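Local coordinates for protein RNA-dependent RNA Polymerase (Bombyx mori cytoplasmic polyhedrosis virus, PDB 6TZ0) that catalyses RNA-directed RNA synthesis, making plus strands by fully conservative transcription and probably also the complementary minus strands during genome replication, at residues 74-87 with 99-112. Residues are numbered along the deposited sequence; the frame is centred on the assembly and turned at random.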
loop_
_atom_site.group_PDB
_atom_site.type_symbol
_atom_site.label_atom_id
_atom_site.label_comp_id
_atom_site.label_asym_id
_atom_site.label_seq_id
_atom_site.Cartn_x
_atom_site.Cartn_y
_atom_site.Cartn_z
ATOM N N GLU A 74 -8.810 4.527 -40.128
ATOM C CA GLU A 74 -7.595 4.174 -39.401
ATOM C C GLU A 74 -7.709 2.847 -38.661
ATOM O O GLU A 74 -6.685 2.291 -38.256
ATOM C CB GLU A 74 -7.242 5.276 -38.404
ATOM C CG GLU A 74 -6.812 6.596 -39.019
ATOM C CD GLU A 74 -7.977 7.511 -39.347
ATOM O OE1 GLU A 74 -9.134 7.142 -39.061
ATOM O OE2 GLU A 74 -7.734 8.608 -39.887
ATOM N N ILE A 75 -8.916 2.333 -38.466
ATOM C CA ILE A 75 -9.103 1.044 -37.812
ATOM C C ILE A 75 -9.091 -0.094 -38.821
ATOM O O ILE A 75 -8.433 -1.115 -38.613
ATOM C CB ILE A 75 -10.408 1.066 -36.988
ATOM C CG1 ILE A 75 -10.338 2.163 -35.924
ATOM C CG2 ILE A 75 -10.665 -0.276 -36.330
ATOM C CD1 ILE A 75 -9.228 1.965 -34.926
ATOM N N THR A 76 -9.810 0.064 -39.934
ATOM C CA THR A 76 -9.823 -0.977 -40.958
ATOM C C THR A 76 -8.536 -0.972 -41.771
ATOM O O THR A 76 -8.056 -2.033 -42.183
ATOM C CB THR A 76 -11.031 -0.803 -41.875
ATOM O OG1 THR A 76 -10.967 0.476 -42.512
ATOM C CG2 THR A 76 -12.319 -0.898 -41.085
ATOM N N ASN A 77 -7.961 0.210 -42.009
ATOM C CA ASN A 77 -6.704 0.364 -42.737
ATOM C C ASN A 77 -5.702 1.016 -41.795
ATOM O O ASN A 77 -5.541 2.246 -41.805
ATOM C CB ASN A 77 -6.892 1.207 -43.995
ATOM C CG ASN A 77 -7.809 0.554 -44.994
ATOM O OD1 ASN A 77 -7.720 -0.646 -45.244
ATOM N ND2 ASN A 77 -8.716 1.338 -45.559
ATOM N N PRO A 78 -5.016 0.232 -40.966
ATOM C CA PRO A 78 -4.108 0.820 -39.980
ATOM C C PRO A 78 -2.840 1.342 -40.631
ATOM O O PRO A 78 -2.408 0.858 -41.679
ATOM C CB PRO A 78 -3.798 -0.352 -39.044
ATOM C CG PRO A 78 -4.856 -1.351 -39.307
ATOM C CD PRO A 78 -5.172 -1.212 -40.752
ATOM N N LYS A 79 -2.237 2.338 -39.990
ATOM C CA LYS A 79 -0.986 2.880 -40.484
ATOM C C LYS A 79 0.152 1.899 -40.218
ATOM O O LYS A 79 0.017 0.925 -39.475
ATOM C CB LYS A 79 -0.658 4.212 -39.817
ATOM C CG LYS A 79 -0.236 4.054 -38.373
ATOM C CD LYS A 79 0.210 5.360 -37.770
ATOM C CE LYS A 79 0.736 5.136 -36.369
ATOM N NZ LYS A 79 1.217 6.390 -35.739
ATOM N N GLU A 80 1.293 2.172 -40.830
ATOM C CA GLU A 80 2.457 1.358 -40.544
ATOM C C GLU A 80 3.133 1.881 -39.283
ATOM O O GLU A 80 2.903 3.016 -38.856
ATOM C CB GLU A 80 3.414 1.366 -41.732
ATOM C CG GLU A 80 2.747 0.903 -43.015
ATOM C CD GLU A 80 2.319 -0.550 -42.975
ATOM O OE1 GLU A 80 3.067 -1.376 -42.425
ATOM O OE2 GLU A 80 1.221 -0.863 -43.476
ATOM N N TYR A 81 3.955 1.031 -38.673
ATOM C CA TYR A 81 4.605 1.379 -37.416
ATOM C C TYR A 81 5.603 2.513 -37.602
ATOM O O TYR A 81 6.479 2.453 -38.470
ATOM C CB TYR A 81 5.302 0.157 -36.822
ATOM C CG TYR A 81 6.153 0.489 -35.626
ATOM C CD1 TYR A 81 5.581 0.779 -34.395
ATOM C CD2 TYR A 81 7.539 0.519 -35.733
ATOM C CE1 TYR A 81 6.368 1.094 -33.310
ATOM C CE2 TYR A 81 8.322 0.837 -34.665
ATOM C CZ TYR A 81 7.738 1.119 -33.458
ATOM O OH TYR A 81 8.548 1.431 -32.400
ATOM N N ASP A 82 5.469 3.545 -36.775
ATOM C CA ASP A 82 6.336 4.708 -36.813
ATOM C C ASP A 82 7.230 4.676 -35.586
ATOM O O ASP A 82 6.720 4.766 -34.461
ATOM C CB ASP A 82 5.502 5.987 -36.842
ATOM C CG ASP A 82 6.309 7.220 -37.205
ATOM O OD1 ASP A 82 7.530 7.118 -37.429
ATOM O OD2 ASP A 82 5.710 8.311 -37.270
ATOM N N PRO A 83 8.552 4.550 -35.741
ATOM C CA PRO A 83 9.428 4.465 -34.563
ATOM C C PRO A 83 9.580 5.770 -33.797
ATOM O O PRO A 83 10.155 5.752 -32.703
ATOM C CB PRO A 83 10.766 4.018 -35.157
ATOM C CG PRO A 83 10.727 4.501 -36.557
ATOM C CD PRO A 83 9.302 4.390 -36.998
ATOM N N SER A 84 9.092 6.891 -34.319
ATOM C CA SER A 84 9.117 8.147 -33.586
ATOM C C SER A 84 7.899 8.328 -32.693
ATOM O O SER A 84 7.758 9.386 -32.076
ATOM C CB SER A 84 9.227 9.331 -34.549
ATOM O OG SER A 84 8.046 9.480 -35.310
ATOM N N ASP A 85 7.009 7.335 -32.619
ATOM C CA ASP A 85 5.953 7.366 -31.617
ATOM C C ASP A 85 6.486 7.061 -30.229
ATOM O O ASP A 85 5.864 7.452 -29.237
ATOM C CB ASP A 85 4.847 6.366 -31.949
ATOM C CG ASP A 85 4.063 6.745 -33.182
ATOM O OD1 ASP A 85 3.998 7.944 -33.514
ATOM O OD2 ASP A 85 3.492 5.834 -33.811
ATOM N N TYR A 86 7.617 6.372 -30.136
ATOM C CA TYR A 86 8.251 6.054 -28.860
ATOM C C TYR A 86 9.709 6.495 -28.906
ATOM O O TYR A 86 10.615 5.664 -29.026
ATOM C CB TYR A 86 8.131 4.560 -28.566
ATOM C CG TYR A 86 6.696 4.094 -28.479
ATOM C CD1 TYR A 86 5.951 4.287 -27.326
ATOM C CD2 TYR A 86 6.082 3.478 -29.561
ATOM C CE1 TYR A 86 4.640 3.874 -27.251
ATOM C CE2 TYR A 86 4.773 3.060 -29.494
ATOM C CZ TYR A 86 4.056 3.260 -28.338
ATOM O OH TYR A 86 2.749 2.841 -28.261
ATOM N N PRO A 87 9.972 7.797 -28.818
ATOM C CA PRO A 87 11.339 8.291 -28.987
ATOM C C PRO A 87 12.188 8.028 -27.751
ATOM O O PRO A 87 11.703 7.621 -26.698
ATOM C CB PRO A 87 11.141 9.790 -29.201
ATOM C CG PRO A 87 9.922 10.094 -28.449
ATOM C CD PRO A 87 9.032 8.903 -28.565
ATOM N N HIS A 99 7.295 13.064 -24.229
ATOM C CA HIS A 99 6.935 12.097 -25.249
ATOM C C HIS A 99 5.427 11.922 -25.233
ATOM O O HIS A 99 4.814 11.832 -24.165
ATOM C CB HIS A 99 7.670 10.761 -25.055
ATOM C CG HIS A 99 7.338 10.048 -23.784
ATOM N ND1 HIS A 99 7.929 10.357 -22.580
ATOM C CD2 HIS A 99 6.502 9.013 -23.536
ATOM C CE1 HIS A 99 7.459 9.554 -21.643
ATOM N NE2 HIS A 99 6.590 8.730 -22.197
ATOM N N LYS A 100 4.841 11.906 -26.431
ATOM C CA LYS A 100 3.404 12.106 -26.569
ATOM C C LYS A 100 2.608 10.906 -26.075
ATOM O O LYS A 100 1.565 11.071 -25.433
ATOM C CB LYS A 100 3.069 12.419 -28.026
ATOM C CG LYS A 100 1.605 12.708 -28.280
ATOM C CD LYS A 100 1.359 13.113 -29.719
ATOM C CE LYS A 100 1.906 14.506 -29.977
ATOM N NZ LYS A 100 1.179 15.532 -29.183
ATOM N N TYR A 101 3.078 9.698 -26.345
ATOM C CA TYR A 101 2.292 8.501 -26.101
ATOM C C TYR A 101 2.878 7.716 -24.939
ATOM O O TYR A 101 4.089 7.490 -24.886
ATOM C CB TYR A 101 2.234 7.631 -27.355
ATOM C CG TYR A 101 1.616 8.354 -28.518
ATOM C CD1 TYR A 101 0.245 8.548 -28.585
ATOM C CD2 TYR A 101 2.404 8.856 -29.542
ATOM C CE1 TYR A 101 -0.323 9.218 -29.640
ATOM C CE2 TYR A 101 1.847 9.527 -30.599
ATOM C CZ TYR A 101 0.481 9.705 -30.644
ATOM O OH TYR A 101 -0.095 10.370 -31.697
ATOM N N ASP A 102 2.014 7.307 -24.015
ATOM C CA ASP A 102 2.388 6.409 -22.937
ATOM C C ASP A 102 1.750 5.042 -23.085
ATOM O O ASP A 102 1.983 4.168 -22.247
ATOM C CB ASP A 102 1.994 7.004 -21.582
ATOM C CG ASP A 102 2.805 8.223 -21.224
ATOM O OD1 ASP A 102 3.956 8.325 -21.688
ATOM O OD2 ASP A 102 2.299 9.074 -20.471
ATOM N N TYR A 103 0.939 4.840 -24.119
ATOM C CA TYR A 103 0.170 3.620 -24.272
ATOM C C TYR A 103 0.299 3.138 -25.710
ATOM O O TYR A 103 1.066 3.689 -26.503
ATOM C CB TYR A 103 -1.284 3.853 -23.837
ATOM C CG TYR A 103 -1.432 4.063 -22.340
ATOM C CD1 TYR A 103 -1.580 2.988 -21.482
ATOM C CD2 TYR A 103 -1.382 5.332 -21.787
ATOM C CE1 TYR A 103 -1.698 3.165 -20.127
ATOM C CE2 TYR A 103 -1.489 5.523 -20.426
ATOM C CZ TYR A 103 -1.647 4.433 -19.602
ATOM O OH TYR A 103 -1.763 4.602 -18.246
ATOM N N LEU A 104 -0.454 2.095 -26.046
ATOM C CA LEU A 104 -0.321 1.418 -27.331
ATOM C C LEU A 104 -0.960 2.256 -28.432
ATOM O O LEU A 104 -2.180 2.447 -28.450
ATOM C CB LEU A 104 -0.948 0.028 -27.241
ATOM C CG LEU A 104 -0.764 -1.078 -28.285
ATOM C CD1 LEU A 104 -1.822 -1.020 -29.336
ATOM C CD2 LEU A 104 0.592 -0.960 -28.949
ATOM N N VAL A 105 -0.131 2.763 -29.338
ATOM C CA VAL A 105 -0.598 3.475 -30.523
ATOM C C VAL A 105 -1.190 2.457 -31.494
ATOM O O VAL A 105 -0.798 1.289 -31.503
ATOM C CB VAL A 105 0.580 4.266 -31.135
ATOM C CG1 VAL A 105 0.172 5.132 -32.314
ATOM C CG2 VAL A 105 1.218 5.126 -30.084
ATOM N N THR A 106 -2.180 2.877 -32.278
ATOM C CA THR A 106 -2.813 1.996 -33.254
ATOM C C THR A 106 -1.971 1.927 -34.525
ATOM O O THR A 106 -1.662 2.959 -35.128
ATOM C CB THR A 106 -4.221 2.492 -33.563
ATOM O OG1 THR A 106 -4.975 2.548 -32.349
ATOM C CG2 THR A 106 -4.914 1.553 -34.517
ATOM N N PHE A 107 -1.601 0.711 -34.925
ATOM C CA PHE A 107 -0.883 0.467 -36.171
ATOM C C PHE A 107 -1.197 -0.951 -36.637
ATOM O O PHE A 107 -1.911 -1.698 -35.967
ATOM C CB PHE A 107 0.626 0.717 -36.010
ATOM C CG PHE A 107 1.267 -0.058 -34.889
ATOM C CD1 PHE A 107 1.791 -1.316 -35.100
ATOM C CD2 PHE A 107 1.369 0.492 -33.628
ATOM C CE1 PHE A 107 2.378 -2.016 -34.073
ATOM C CE2 PHE A 107 1.950 -0.207 -32.595
ATOM C CZ PHE A 107 2.453 -1.462 -32.821
ATOM N N ARG A 108 -0.671 -1.314 -37.802
ATOM C CA ARG A 108 -0.890 -2.645 -38.353
ATOM C C ARG A 108 -0.010 -3.658 -37.633
ATOM O O ARG A 108 1.173 -3.410 -37.398
ATOM C CB ARG A 108 -0.608 -2.650 -39.854
ATOM C CG ARG A 108 -0.887 -3.974 -40.542
ATOM C CD ARG A 108 -0.677 -3.887 -42.037
ATOM N NE ARG A 108 0.706 -3.578 -42.379
ATOM C CZ ARG A 108 1.667 -4.483 -42.515
ATOM N NH1 ARG A 108 1.406 -5.770 -42.350
ATOM N NH2 ARG A 108 2.892 -4.096 -42.824
ATOM N N ALA A 109 -0.597 -4.807 -37.286
ATOM C CA ALA A 109 0.027 -5.736 -36.347
ATOM C C ALA A 109 1.278 -6.402 -36.912
ATOM O O ALA A 109 2.139 -6.844 -36.144
ATOM C CB ALA A 109 -0.984 -6.799 -35.923
ATOM N N GLY A 110 1.399 -6.492 -38.229
ATOM C CA GLY A 110 2.599 -7.021 -38.834
ATOM C C GLY A 110 3.647 -5.990 -39.173
ATOM O O GLY A 110 4.711 -6.344 -39.682
ATOM N N SER A 111 3.379 -4.716 -38.900
ATOM C CA SER A 111 4.292 -3.646 -39.268
ATOM C C SER A 111 5.444 -3.489 -38.289
ATOM O O SER A 111 6.403 -2.773 -38.593
ATOM C CB SER A 111 3.534 -2.326 -39.361
ATOM O OG SER A 111 4.407 -1.272 -39.703
ATOM N N LEU A 112 5.371 -4.128 -37.127
ATOM C CA LEU A 112 6.401 -4.007 -36.104
ATOM C C LEU A 112 7.428 -5.111 -36.320
ATOM O O LEU A 112 7.119 -6.297 -36.167
ATOM C CB LEU A 112 5.778 -4.083 -34.714
ATOM C CG LEU A 112 6.713 -3.863 -33.529
ATOM C CD1 LEU A 112 7.325 -2.486 -33.593
ATOM C CD2 LEU A 112 5.955 -4.044 -32.237
#
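Glu80 OE1 accepts from two donors of 99-112: Arg108 NH2 at 2.8 Å and Ser111 OG at 3.0 Å. The guanidinium grips side-on. Arg108 NE takes the syn lone pair of Glu80 OE2 at 3.0 Å, and the two flat groups are turned 40° apart. Ser111 OG instead reaches OE1 from above the carboxylate plane. The same hydroxyl accepts a straight bond from Tyr81 N (2.6 Å), so it links side chain and backbone. Arg108 N donates to Lys79 O. Ser111 closes a type I turn that starts at Arg108.

With chi1 at 172°, the Tyr81 ring swings away from its own N. Leu112 CD1 sits over the centre of one face, a CH-pi contact 3.4 Å from the centroid. The ring's edge meets the face of Phe107 in a T-shaped pair. Helix 121-134 touches Tyr81, Phe107 and Leu112.

Further along, Tyr86 OH donates to Tyr103 O (2.6 Å), and Val105 CG2 packs against Tyr86 CZ. Within 74-87, Lys79 NZ bridges to Asp85 OD2, both against Val105 CG1. Tyr103's side chain lies near that of Arg485, a UTP-binding residue.

A helix end with its following loop thus meets an irregular N-terminal loop. Two donors on Glu80 OE1 would probably favour the charged carboxylate.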